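PDB 4LK5: enoyl-CoA hydratase from Mycobacterium avium subsp. paratuberculosis, which belongs to the enoyl-CoA hydratase/isomerase family and probably acts on acyl-CoA thioesters, perhaps as the hydratase its name implies. Local coordinates for residues V45-N51 with V82-A88; S55-L59 with G91-G97; V61-T65 with E113-I118; P139-V145 with F161-F166. All blocks are in the same frame, centred on the assembly; numbering follows the deposited sequence.

Contact 1: residues V45-N51 with V82-A88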
# COMPACT_ATOMS: atom_id res chain seq x y z
N VAL C 45 -17.79 22.15 -14.28
CA VAL C 45 -17.21 22.02 -12.97
C VAL C 45 -18.28 22.05 -11.88
O VAL C 45 -18.96 23.06 -11.65
CB VAL C 45 -16.22 23.16 -12.72
CG1 VAL C 45 -15.52 23.03 -11.36
CG2 VAL C 45 -15.21 23.20 -13.86
N PHE C 46 -18.42 20.92 -11.21
CA PHE C 46 -19.48 20.69 -10.27
C PHE C 46 -18.82 20.85 -8.93
O PHE C 46 -17.96 20.04 -8.58
CB PHE C 46 -19.97 19.29 -10.52
CG PHE C 46 -21.21 18.91 -9.79
CD1 PHE C 46 -22.45 19.13 -10.36
CD2 PHE C 46 -21.14 18.25 -8.57
CE1 PHE C 46 -23.61 18.74 -9.70
CE2 PHE C 46 -22.28 17.86 -7.90
CZ PHE C 46 -23.52 18.09 -8.46
N SER C 47 -19.14 21.94 -8.23
CA SER C 47 -18.56 22.17 -6.91
C SER C 47 -19.58 21.81 -5.87
O SER C 47 -20.78 21.93 -6.09
CB SER C 47 -18.10 23.62 -6.67
OG SER C 47 -17.33 24.13 -7.76
N VAL C 48 -19.08 21.40 -4.73
CA VAL C 48 -19.89 20.97 -3.66
C VAL C 48 -19.20 21.52 -2.43
O VAL C 48 -18.07 21.14 -2.13
CB VAL C 48 -20.01 19.43 -3.66
CG1 VAL C 48 -20.56 18.93 -2.34
CG2 VAL C 48 -20.93 18.96 -4.79
N THR C 49 -19.87 22.42 -1.73
CA THR C 49 -19.21 23.15 -0.68
C THR C 49 -20.06 23.17 0.59
O THR C 49 -21.17 23.71 0.62
CB THR C 49 -18.89 24.56 -1.17
OG1 THR C 49 -18.34 24.48 -2.50
CG2 THR C 49 -17.90 25.27 -0.24
N ILE C 50 -19.53 22.55 1.64
CA ILE C 50 -20.18 22.50 2.95
C ILE C 50 -20.04 23.92 3.51
O ILE C 50 -19.03 24.58 3.24
CB ILE C 50 -19.52 21.47 3.90
CG1 ILE C 50 -19.50 20.07 3.27
CG2 ILE C 50 -20.25 21.39 5.23
CD1 ILE C 50 -18.69 19.03 4.04
N ASN C 51 -21.06 24.39 4.25
CA ASN C 51 -21.16 25.79 4.66
C ASN C 51 -21.65 25.96 6.10
O ASN C 51 -22.53 26.76 6.39
CB ASN C 51 -22.07 26.55 3.69
CG ASN C 51 -21.68 28.01 3.54
OD1 ASN C 51 -21.11 28.62 4.45
ND2 ASN C 51 -21.97 28.57 2.37
N VAL C 82 -15.63 17.58 -14.16
CA VAL C 82 -14.78 17.48 -12.97
C VAL C 82 -15.65 17.83 -11.81
O VAL C 82 -16.60 18.57 -12.00
CB VAL C 82 -13.62 18.50 -12.98
CG1 VAL C 82 -12.69 18.33 -11.77
CG2 VAL C 82 -12.83 18.40 -14.27
N VAL C 83 -15.32 17.30 -10.62
CA VAL C 83 -16.11 17.50 -9.42
C VAL C 83 -15.19 17.93 -8.26
O VAL C 83 -14.13 17.36 -8.05
CB VAL C 83 -16.87 16.19 -9.07
CG1 VAL C 83 -17.56 16.29 -7.71
CG2 VAL C 83 -17.88 15.82 -10.15
N ARG C 84 -15.55 18.98 -7.52
CA ARG C 84 -14.73 19.37 -6.38
C ARG C 84 -15.57 19.45 -5.14
O ARG C 84 -16.64 20.02 -5.18
CB ARG C 84 -14.01 20.71 -6.59
CG ARG C 84 -14.63 21.68 -7.58
CD ARG C 84 -14.78 23.10 -7.03
NE ARG C 84 -13.55 23.75 -6.59
CZ ARG C 84 -13.28 24.12 -5.33
NH1 ARG C 84 -14.14 23.88 -4.34
NH2 ARG C 84 -12.13 24.73 -5.04
N ILE C 85 -15.08 18.86 -4.06
CA ILE C 85 -15.70 18.99 -2.75
C ILE C 85 -14.79 19.84 -1.95
O ILE C 85 -13.57 19.68 -2.02
CB ILE C 85 -15.73 17.71 -1.88
CG1 ILE C 85 -15.31 16.48 -2.64
CG2 ILE C 85 -17.09 17.54 -1.19
CD1 ILE C 85 -16.30 16.08 -3.69
N GLY C 86 -15.40 20.69 -1.13
CA GLY C 86 -14.68 21.50 -0.17
C GLY C 86 -15.62 22.00 0.91
O GLY C 86 -16.81 21.65 0.93
N GLY C 87 -15.06 22.79 1.83
CA GLY C 87 -15.80 23.39 2.93
C GLY C 87 -15.38 24.83 3.13
O GLY C 87 -14.21 25.16 2.92
N ALA C 88 -16.33 25.69 3.54
CA ALA C 88 -16.10 27.16 3.61
C ALA C 88 -15.26 27.59 4.82
O ALA C 88 -15.30 26.97 5.89
CB ALA C 88 -17.42 27.92 3.58
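The ring of Phe46 meets Val83 at a slant: CD2 lies 4.2 Å from Val83 CG1, while closer to the backbone Phe46 CB packs 4.1 Å from Val83 CG2. This pair belongs to a beta-alpha-beta unit, in which strands 45-50 and 82-87 run parallel in the main sheet of the crotonase fold and helix 61-76 links them. The Phe46 CG atom stands anti to the backbone N (chi1 -171°), which carries the ring away from strand 82-87 and onto Tyr73 and Ala74 of that helix. Val48 and Ile85 lie side by side on the same face, where both touch Met71. The reverse face bears Val45, Ser47 and Thr49 beside Val82 and Arg84, and helix 217-233 packs there through residues such as Ile228 and Val224. On this face Val45 CG1 reaches the aliphatic part of Arg84, 4.1 Å from its CG.

The two backbones are laced together as parallel strands should be. Phe46, Val48 and Ile50 each use both N-H and C=O toward strand 82-87; Phe46 O, for example, accepts Arg84 N at 2.8 Å. Ser47 and Thr49 turn their backbones to strand 37-41, meeting Thr40 and Asp38, so successive residues serve alternate neighbours. Gly86 and Gly87 leave the far end of strand 82-87 without side chains. Just beyond the strands the Asn51 amide is held through ND2 by Asp38, and its OD1 rests 3.9 Å from Ala88 CB, beside the last rung, in which Ala88 N donates to Ile50 O at 2.9 Å.

Contact 2: residues S55-L59 with G91-G97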
# COMPACT_ATOMS: atom_id res chain seq x y z
N SER C 55 -19.13 25.62 12.93
CA SER C 55 -18.74 24.33 13.56
C SER C 55 -17.64 23.57 12.78
O SER C 55 -17.36 22.39 13.06
CB SER C 55 -19.97 23.42 13.73
OG SER C 55 -20.56 23.08 12.48
N LEU C 56 -17.04 24.25 11.80
CA LEU C 56 -15.86 23.77 11.06
C LEU C 56 -16.32 22.77 10.02
O LEU C 56 -15.68 21.75 9.77
CB LEU C 56 -14.81 23.19 12.02
CG LEU C 56 -13.33 23.53 11.84
CD1 LEU C 56 -13.10 24.98 11.41
CD2 LEU C 56 -12.60 23.22 13.15
N ASN C 57 -17.46 23.12 9.43
CA ASN C 57 -18.17 22.29 8.46
C ASN C 57 -18.57 20.88 9.00
O ASN C 57 -18.39 19.89 8.29
CB ASN C 57 -17.36 22.23 7.17
CG ASN C 57 -17.07 23.61 6.59
OD1 ASN C 57 -15.93 23.93 6.24
ND2 ASN C 57 -18.10 24.42 6.46
N SER C 58 -19.11 20.83 10.23
CA SER C 58 -19.76 19.61 10.84
C SER C 58 -20.75 19.01 9.87
O SER C 58 -21.19 19.68 8.98
CB SER C 58 -20.59 19.94 12.11
OG SER C 58 -19.82 20.19 13.25
N LEU C 59 -21.14 17.76 10.07
CA LEU C 59 -22.07 17.11 9.15
C LEU C 59 -23.32 16.61 9.86
O LEU C 59 -23.23 15.80 10.78
CB LEU C 59 -21.35 15.97 8.43
CG LEU C 59 -20.28 16.33 7.40
CD1 LEU C 59 -19.69 15.11 6.70
CD2 LEU C 59 -20.88 17.24 6.37
N GLY C 91 -11.93 25.45 7.80
CA GLY C 91 -11.88 23.99 7.77
C GLY C 91 -12.38 23.37 6.48
O GLY C 91 -12.99 24.05 5.65
N PHE C 92 -12.08 22.07 6.32
CA PHE C 92 -12.62 21.28 5.23
C PHE C 92 -13.90 20.60 5.74
O PHE C 92 -14.96 20.86 5.22
CB PHE C 92 -11.59 20.24 4.77
CG PHE C 92 -12.15 19.22 3.81
CD1 PHE C 92 -12.43 19.56 2.49
CD2 PHE C 92 -12.42 17.91 4.23
CE1 PHE C 92 -12.96 18.63 1.60
CE2 PHE C 92 -12.94 16.96 3.34
CZ PHE C 92 -13.22 17.33 2.02
N SER C 93 -13.78 19.72 6.73
CA SER C 93 -14.91 19.27 7.56
C SER C 93 -14.40 18.53 8.77
O SER C 93 -13.52 17.66 8.65
CB SER C 93 -15.88 18.35 6.84
OG SER C 93 -16.60 17.56 7.81
N SER C 94 -15.01 18.84 9.92
CA SER C 94 -14.71 18.18 11.19
C SER C 94 -15.46 16.86 11.34
O SER C 94 -15.39 16.21 12.38
CB SER C 94 -15.03 19.10 12.38
OG SER C 94 -16.39 19.47 12.38
N GLY C 95 -16.18 16.45 10.30
CA GLY C 95 -16.77 15.13 10.27
C GLY C 95 -18.17 15.17 10.84
O GLY C 95 -18.82 16.22 10.82
N ALA C 96 -18.63 14.02 11.32
CA ALA C 96 -20.04 13.89 11.71
C ALA C 96 -20.30 14.84 12.87
O ALA C 96 -19.47 14.96 13.74
CB ALA C 96 -20.38 12.45 12.09
N GLY C 97 -21.44 15.52 12.86
CA GLY C 97 -21.75 16.51 13.89
C GLY C 97 -22.04 15.89 15.24
O GLY C 97 -22.65 14.82 15.30
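Leu59 and Ala96 form a single backbone bridge, with Gly97 N donating to Leu59 O at 2.8 Å and a weaker, bent bond from Leu59 N to Gly95 O, while Leu56 and Asn57 both take positive phi and curl their loop over residues 91-97. Two serines do most of the remaining work. The hydroxyl of Ser93 donates to Asn57 O (OG to O 3.0 Å) from above the carbonyl plane, and the same OG accepts Gly95 N at 2.8 Å in an ST turn. Ser94 bonds twice: its N reaches Leu56 O at 3.0 Å, and its OG donates to Ser55 O at 3.2 Å, this time in the carbonyl plane. A chi1 of 59°, which sets OG between backbone N and carbonyl carbon, brings the hydroxyl there. The leucines rest mainly on backbone: Leu56 CD1 settles 3.8 Å from Gly91 N, where the glycine leaves it space, and Leu59 CB lies 3.5 Å from Gly95 O before the side chain continues to Ile50.

Relatives in the crotonase family draw one oxyanion-hole N-H from the loop corresponding to 91-97. Here hydroxyl and backbone N-H bonds to carbonyls together replace sheet pairing, which is almost absent, and probably contribute to that loop's shape.

Contact 3: residues V61-T65 with E113-I118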
# COMPACT_ATOMS: atom_id res chain seq x y z
N VAL C 61 -27.32 14.96 9.22
CA VAL C 61 -27.87 13.99 8.29
C VAL C 61 -28.41 14.62 7.01
O VAL C 61 -28.08 14.16 5.92
CB VAL C 61 -28.90 13.11 8.99
CG1 VAL C 61 -29.39 12.02 8.05
CG2 VAL C 61 -28.28 12.49 10.23
N PRO C 62 -29.28 15.66 7.13
CA PRO C 62 -29.75 16.35 5.92
C PRO C 62 -28.62 16.69 4.93
O PRO C 62 -28.74 16.46 3.73
CB PRO C 62 -30.39 17.64 6.45
CG PRO C 62 -30.39 17.52 7.97
CD PRO C 62 -30.01 16.12 8.33
N VAL C 63 -27.52 17.21 5.46
CA VAL C 63 -26.37 17.60 4.64
C VAL C 63 -25.59 16.43 4.03
O VAL C 63 -25.20 16.49 2.86
CB VAL C 63 -25.43 18.53 5.42
CG1 VAL C 63 -24.00 18.46 4.92
CG2 VAL C 63 -25.93 19.96 5.33
N ILE C 64 -25.34 15.39 4.82
CA ILE C 64 -24.73 14.17 4.31
C ILE C 64 -25.61 13.63 3.20
O ILE C 64 -25.11 13.24 2.15
CB ILE C 64 -24.54 13.09 5.42
CG1 ILE C 64 -23.35 13.41 6.31
CG2 ILE C 64 -24.27 11.71 4.84
CD1 ILE C 64 -23.41 12.75 7.68
N THR C 65 -26.92 13.57 3.44
CA THR C 65 -27.89 13.17 2.39
C THR C 65 -27.76 14.02 1.13
O THR C 65 -27.96 13.53 0.02
CB THR C 65 -29.34 13.21 2.93
OG1 THR C 65 -29.47 12.24 3.99
CG2 THR C 65 -30.41 12.92 1.78
N GLU C 113 -29.38 5.84 10.39
CA GLU C 113 -29.39 6.35 9.03
C GLU C 113 -28.10 7.14 8.67
O GLU C 113 -27.70 7.17 7.52
CB GLU C 113 -30.66 7.24 8.81
CG GLU C 113 -31.23 7.25 7.38
CD GLU C 113 -32.20 8.41 7.05
OE1 GLU C 113 -32.45 9.33 7.89
OE2 GLU C 113 -32.73 8.41 5.92
N ILE C 114 -27.47 7.79 9.65
CA ILE C 114 -26.24 8.55 9.41
C ILE C 114 -25.26 7.66 8.62
O ILE C 114 -24.73 8.03 7.59
CB ILE C 114 -25.45 8.98 10.69
CG1 ILE C 114 -26.30 8.89 11.96
CG2 ILE C 114 -24.86 10.38 10.53
CD1 ILE C 114 -25.62 9.40 13.22
N ILE C 115 -25.08 6.45 9.12
CA ILE C 115 -24.09 5.57 8.54
C ILE C 115 -24.47 5.10 7.14
O ILE C 115 -23.62 5.07 6.24
CB ILE C 115 -23.84 4.35 9.43
CG1 ILE C 115 -23.45 4.83 10.82
CG2 ILE C 115 -22.72 3.51 8.83
CD1 ILE C 115 -23.72 3.82 11.91
N LEU C 116 -25.73 4.72 6.98
CA LEU C 116 -26.25 4.29 5.67
C LEU C 116 -26.03 5.37 4.63
O LEU C 116 -25.84 5.07 3.47
CB LEU C 116 -27.75 4.00 5.75
CG LEU C 116 -28.36 2.59 5.77
CD1 LEU C 116 -27.45 1.55 6.40
CD2 LEU C 116 -29.72 2.64 6.49
N GLU C 117 -26.07 6.62 5.04
CA GLU C 117 -25.99 7.70 4.10
C GLU C 117 -24.54 8.08 3.86
O GLU C 117 -24.19 8.49 2.74
CB GLU C 117 -26.79 8.91 4.60
CG GLU C 117 -28.28 8.67 4.65
CD GLU C 117 -28.91 8.64 3.28
OE1 GLU C 117 -29.19 9.73 2.74
OE2 GLU C 117 -29.13 7.52 2.74
N ILE C 118 -23.72 7.97 4.92
CA ILE C 118 -22.27 8.07 4.77
C ILE C 118 -21.89 7.09 3.67
O ILE C 118 -21.15 7.43 2.73
CB ILE C 118 -21.48 7.61 5.99
CG1 ILE C 118 -21.77 8.42 7.24
CG2 ILE C 118 -19.99 7.64 5.70
CD1 ILE C 118 -21.58 9.89 7.09
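Glu117 OE1 has two partners: Thr65 OG1 of the neighbouring helix, within hydrogen-bonding distance at 2.8 Å, and Arg120, one turn further along its own helix, which forms a salt bridge with it. The contact joins the first modelled turns of two helices of the crotonase fold, 61-76 and 113-127, which come after strands 45-50 and 82-87 respectively. The axes of the two segments run 19° from parallel and approach to 9.4 Å.

Thr65 OG1 also sits 3.1 Å from Val61 O, the carbonyl that accepts its own backbone N, so a single hydroxyl proton faces two acceptors, one in each helix. With CG of Glu117 anti to the carbonyl carbon (chi1 -66°), a bend at chi2 lays the carboxylate across Thr65. The nearby arginine would be expected to favour the charged form of this glutamate.

Beside the polar pair the interface becomes apolar. Ile64 points at the other helix and divides its branches: CG2 packs against Glu117 CB at 3.8 Å, whereas CD1 goes deeper, between Ile114 and Ile118. Ile115 faces another way, onto Phe262 and Leu269 of helix 254-269, so helix 113-127 is packed on more than one side. Nearer the start of helix 61-76, Val61 crosses Ile114 at about a right angle, the CG2 methyls 4.0 Å apart. The tightest apolar touch is at the buried end, where Ile64 CD1 stands 3.4 Å from Ile118 CD1.

Contact 4: residues P139-V145 with F161-F166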
# COMPACT_ATOMS: atom_id res chain seq x y z
N PRO C 139 -8.48 21.87 8.59
CA PRO C 139 -8.70 20.57 9.25
C PRO C 139 -9.65 19.63 8.52
O PRO C 139 -10.65 20.07 7.92
CB PRO C 139 -9.26 20.95 10.62
CG PRO C 139 -8.74 22.33 10.87
CD PRO C 139 -8.63 23.00 9.53
N ALA C 140 -9.27 18.34 8.51
CA ALA C 140 -10.12 17.23 8.07
C ALA C 140 -10.16 16.23 9.22
O ALA C 140 -9.11 15.75 9.71
CB ALA C 140 -9.55 16.56 6.83
N ALA C 141 -11.35 15.88 9.67
CA ALA C 141 -11.45 14.98 10.82
C ALA C 141 -12.59 14.01 10.67
O ALA C 141 -13.60 14.32 10.04
CB ALA C 141 -11.60 15.79 12.10
N GLY C 142 -12.44 12.82 11.24
CA GLY C 142 -13.46 11.75 11.11
C GLY C 142 -13.89 11.49 9.68
O GLY C 142 -13.07 11.41 8.79
N VAL C 143 -15.20 11.38 9.43
CA VAL C 143 -15.64 11.10 8.06
C VAL C 143 -15.26 12.17 7.07
O VAL C 143 -15.40 11.94 5.89
CB VAL C 143 -17.16 10.94 7.87
CG1 VAL C 143 -17.55 9.50 8.06
CG2 VAL C 143 -17.93 11.87 8.76
N GLY C 144 -14.86 13.34 7.54
CA GLY C 144 -14.37 14.35 6.62
C GLY C 144 -13.17 13.76 5.88
O GLY C 144 -13.02 13.91 4.65
N VAL C 145 -12.35 13.04 6.64
CA VAL C 145 -11.17 12.42 6.08
C VAL C 145 -11.59 11.31 5.13
O VAL C 145 -11.06 11.23 4.02
CB VAL C 145 -10.25 11.87 7.19
CG1 VAL C 145 -9.15 11.04 6.59
CG2 VAL C 145 -9.67 13.01 8.01
N PHE C 161 -4.60 19.62 8.00
CA PHE C 161 -4.18 18.37 8.61
C PHE C 161 -5.31 17.35 8.60
O PHE C 161 -6.48 17.69 8.44
CB PHE C 161 -3.65 18.55 10.03
CG PHE C 161 -4.69 19.03 11.03
CD1 PHE C 161 -5.59 18.12 11.62
CD2 PHE C 161 -4.77 20.38 11.39
CE1 PHE C 161 -6.55 18.54 12.54
CE2 PHE C 161 -5.71 20.80 12.31
CZ PHE C 161 -6.61 19.88 12.88
N PHE C 162 -4.92 16.09 8.81
CA PHE C 162 -5.83 14.99 8.78
C PHE C 162 -5.85 14.26 10.12
O PHE C 162 -4.83 14.06 10.77
CB PHE C 162 -5.42 14.04 7.65
CG PHE C 162 -5.50 14.68 6.30
CD1 PHE C 162 -4.47 15.53 5.85
CD2 PHE C 162 -6.60 14.51 5.50
CE1 PHE C 162 -4.54 16.14 4.60
CE2 PHE C 162 -6.68 15.13 4.26
CZ PHE C 162 -5.66 15.95 3.82
N MSE C 163 -7.04 13.88 10.55
CA MSE C 163 -7.12 13.10 11.77
C MSE C 163 -8.33 12.22 11.83
O MSE C 163 -9.47 12.69 11.83
CB MSE C 163 -7.12 14.01 12.98
CG MSE C 163 -7.15 13.07 14.17
SE MSE C 163 -6.68 14.08 15.76
CE MSE C 163 -8.20 15.32 15.59
N LEU C 164 -8.08 10.91 11.90
CA LEU C 164 -9.12 9.96 12.11
C LEU C 164 -9.51 9.96 13.58
O LEU C 164 -9.04 9.15 14.36
CB LEU C 164 -8.63 8.59 11.73
CG LEU C 164 -8.42 8.39 10.25
CD1 LEU C 164 -8.10 6.91 10.04
CD2 LEU C 164 -9.65 8.77 9.46
N ALA C 165 -10.42 10.87 13.93
CA ALA C 165 -10.76 11.17 15.33
C ALA C 165 -11.63 10.13 16.00
O ALA C 165 -11.68 10.07 17.22
CB ALA C 165 -11.45 12.53 15.42
N PHE C 166 -12.28 9.28 15.22
CA PHE C 166 -13.37 8.44 15.72
C PHE C 166 -13.11 7.92 17.14
O PHE C 166 -13.95 8.00 18.05
CB PHE C 166 -13.57 7.27 14.79
CG PHE C 166 -13.77 7.66 13.37
CD1 PHE C 166 -15.00 8.12 12.94
CD2 PHE C 166 -12.73 7.56 12.45
CE1 PHE C 166 -15.19 8.46 11.63
CE2 PHE C 166 -12.91 7.91 11.14
CZ PHE C 166 -14.14 8.36 10.72
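Three backbone bonds join strands 139-141 and 161-163 in parallel: Ala140 N to Phe161 O and Met163 N to Ala140 O, both 2.9 Å, then Gly142 N to Met163 O at 3.0 Å, in the carbonyl plane. Residue 163 is selenomethionine. The opposite edge of strand 139-141 is taken up by Phe92 and Ser93, which bond to Pro139 and Ala141. Aromatic packing flanks the ladder at both ends. Pro139 lies over one face of the Phe161 ring, its CB 4.1 Å from the ring centroid and off-centre; a chi1 of 66° folds the ring back across the proline. At the other end Gly142, the N-cap of helix 143-150, sets its CA over a face of Phe166, 3.9 Å from the centroid. Its positive phi (50°) makes the sharp exit from strand to helix. On the face that carries Ala140 and Phe162, the Val145 and Leu164 side chains cross at about a right angle, Val145 CG1 3.7 Å from Leu164 CD2, and Val145 CG2 comes to the edge of Phe162.

In crotonase-like enzymes the start of the corresponding helix supplies an oxyanion-hole N-H. Here a backbone hydrogen bond and the face of Phe166 hold the strand-to-helix turn, probably settling the helix N-terminus.

Contacts 1 and 3 share one beta-alpha-beta unit: contact 1 pairs its two strands, and contact 3 sets its helix beside the one that follows strand 82-87, with centres about 17 Å apart. Contact 2 is formed by loops leaving those same strands. It touches contact 1 through Leu59 and Ile50 and contact 3 through Leu59 and Ile64. Contact 4 is the buried one, belongs to the smaller sheet, and touches contact 2, their centres about 9 Å apart. Contacts 1 to 3 are partly buried, and contact 3 is farthest from the chain centre. Regular ladders dominate contacts 1 and 4, serine hydroxyls contact 2, whereas contact 3 combines methyl packing with a carboxylate.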